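Local coordinates for GTPase-activating protein skywalker (Drosophila melanogaster, PDB 6R82) that regulates synaptic vesicle protein recycling and turnover through endosomal trafficking as a GTPase-activating protein for Rab35, here represented by its TLDc domain, at residues 6-9 with 15-18. Residues are numbered along the deposited sequence; the frame is centred on the assembly and turned at random.
Sequences IKTW and LFTL
T8 OG1 is hydrogen-bonded to the backbone O of N4, just before helix 5-11. The hydroxyl turns to N4 and the methyl, CG2, meets F16. T8 CG2 lies anti to the backbone N and reaches the far end of the phenyl ring, 4.1 Å from F16 CZ. The backbone O of T8 sits at the edge of the same ring, near its plane, 3.7 Å from F16 CE2.

W9 makes the larger share of the contact on this helix. Its CA lies 3.6 Å from F16 CE2. The indole is swung anti to the backbone N (chi1 -178°), which brings its five-membered ring beside the root of the F16 side chain. W9 CD1 is 3.7 Å from F16 CG, and W9 NE1 is 3.8 Å from F16 CB. The five-membered ring of W9 and the phenyl ring of F16 are tilted by 34°, with centroids 5.1 Å apart: an oblique pair. F16 thus spans both residues: its CB and CG meet the indole, while CE2 and CZ reach T8 and the W9 backbone.

The contact joins helix 5-11 to helix 13-18, which follow closely in the N-terminal part of the TLDc domain. K7 forms a salt bridge with D11 within the first helix. L15 and L18 pack on L58 of strand 57-63, tying the second helix to the sheet.

The junction is small, burying 155 Å² in all. W9 and F16 remain exposed within the single chain, and T8, W9 and F16 each touch a neighbouring molecule in the crystal. Contact between the segments is by van der Waals packing, without hydrogen bonds or salt bridges between them. Its exact geometry could therefore partly reflect the lattice.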
loop_
_atom_site.group_PDB
_atom_site.type_symbol
_atom_site.label_atom_id
_atom_site.label_comp_id
_atom_site.label_asym_id
_atom_site.label_seq_id
_atom_site.Cartn_x
_atom_site.Cartn_y
_atom_site.Cartn_z
ATOM N N ILE A 6 -16.755 -15.451 -14.874
ATOM C CA ILE A 6 -17.689 -14.591 -14.148
ATOM C C ILE A 6 -17.401 -14.625 -12.646
ATOM O O ILE A 6 -17.344 -13.580 -11.985
ATOM C CB ILE A 6 -19.143 -14.994 -14.456
ATOM C CG1 ILE A 6 -19.441 -14.866 -15.966
ATOM C CG2 ILE A 6 -20.133 -14.180 -13.606
ATOM C CD1 ILE A 6 -19.020 -13.535 -16.593
ATOM N N LYS A 7 -17.225 -15.828 -12.085
ATOM C CA LYS A 7 -16.965 -15.946 -10.647
ATOM C C LYS A 7 -15.624 -15.328 -10.277
ATOM O O LYS A 7 -15.514 -14.629 -9.261
ATOM C CB LYS A 7 -17.022 -17.419 -10.214
ATOM C CG LYS A 7 -17.093 -17.626 -8.692
ATOM C CD LYS A 7 -16.472 -18.962 -8.250
ATOM C CE LYS A 7 -14.926 -18.934 -8.268
ATOM N NZ LYS A 7 -14.288 -18.267 -7.078
ATOM N N THR A 8 -14.596 -15.554 -11.104
ATOM C CA THR A 8 -13.287 -14.955 -10.855
ATOM C C THR A 8 -13.379 -13.436 -10.833
ATOM O O THR A 8 -12.853 -12.783 -9.918
ATOM C CB THR A 8 -12.290 -15.420 -11.916
ATOM O OG1 THR A 8 -12.182 -16.848 -11.867
ATOM C CG2 THR A 8 -10.913 -14.782 -11.710
ATOM N N TRP A 9 -14.047 -12.852 -11.840
ATOM C CA TRP A 9 -14.216 -11.403 -11.866
ATOM C C TRP A 9 -14.992 -10.926 -10.650
ATOM O O TRP A 9 -14.619 -9.934 -10.020
ATOM C CB TRP A 9 -14.936 -10.938 -13.143
ATOM C CG TRP A 9 -15.054 -9.416 -13.179
ATOM C CD1 TRP A 9 -14.130 -8.528 -13.677
ATOM C CD2 TRP A 9 -16.122 -8.621 -12.645
ATOM N NE1 TRP A 9 -14.579 -7.228 -13.514
ATOM C CE2 TRP A 9 -15.799 -7.262 -12.883
ATOM C CE3 TRP A 9 -17.328 -8.925 -11.998
ATOM C CZ2 TRP A 9 -16.642 -6.213 -12.499
ATOM C CZ3 TRP A 9 -18.169 -7.883 -11.626
ATOM C CH2 TRP A 9 -17.819 -6.546 -11.872
ATOM N N LEU A 15 -9.364 -5.787 -7.995
ATOM C CA LEU A 15 -8.136 -6.047 -8.742
ATOM C C LEU A 15 -8.318 -5.758 -10.225
ATOM O O LEU A 15 -7.456 -5.129 -10.855
ATOM C CB LEU A 15 -7.698 -7.500 -8.554
ATOM C CG LEU A 15 -6.991 -7.878 -7.251
ATOM C CD1 LEU A 15 -6.559 -9.326 -7.317
ATOM C CD2 LEU A 15 -5.799 -6.990 -7.067
ATOM N N PHE A 16 -9.429 -6.229 -10.804
ATOM C CA PHE A 16 -9.663 -6.021 -12.231
ATOM C C PHE A 16 -9.850 -4.547 -12.551
ATOM O O PHE A 16 -9.426 -4.092 -13.622
ATOM C CB PHE A 16 -10.868 -6.850 -12.692
ATOM C CG PHE A 16 -10.566 -8.320 -12.826
ATOM C CD1 PHE A 16 -9.871 -8.798 -13.927
ATOM C CD2 PHE A 16 -10.959 -9.221 -11.844
ATOM C CE1 PHE A 16 -9.565 -10.150 -14.050
ATOM C CE2 PHE A 16 -10.670 -10.576 -11.961
ATOM C CZ PHE A 16 -9.972 -11.045 -13.076
ATOM N N THR A 17 -10.439 -3.781 -11.619
ATOM C CA THR A 17 -10.557 -2.332 -11.794
ATOM C C THR A 17 -9.194 -1.665 -11.781
ATOM O O THR A 17 -8.952 -0.724 -12.543
ATOM C CB THR A 17 -11.434 -1.730 -10.691
ATOM O OG1 THR A 17 -12.673 -2.443 -10.624
ATOM C CG2 THR A 17 -11.714 -0.264 -10.960
ATOM N N LEU A 18 -8.296 -2.130 -10.905
ATOM C CA LEU A 18 -6.965 -1.541 -10.766
ATOM C C LEU A 18 -5.980 -1.992 -11.839
ATOM O O LEU A 18 -4.922 -1.368 -11.978
ATOM C CB LEU A 18 -6.356 -1.920 -9.410
ATOM C CG LEU A 18 -6.983 -1.328 -8.168
ATOM C CD1 LEU A 18 -6.255 -1.860 -6.958
ATOM C CD2 LEU A 18 -6.894 0.182 -8.234
#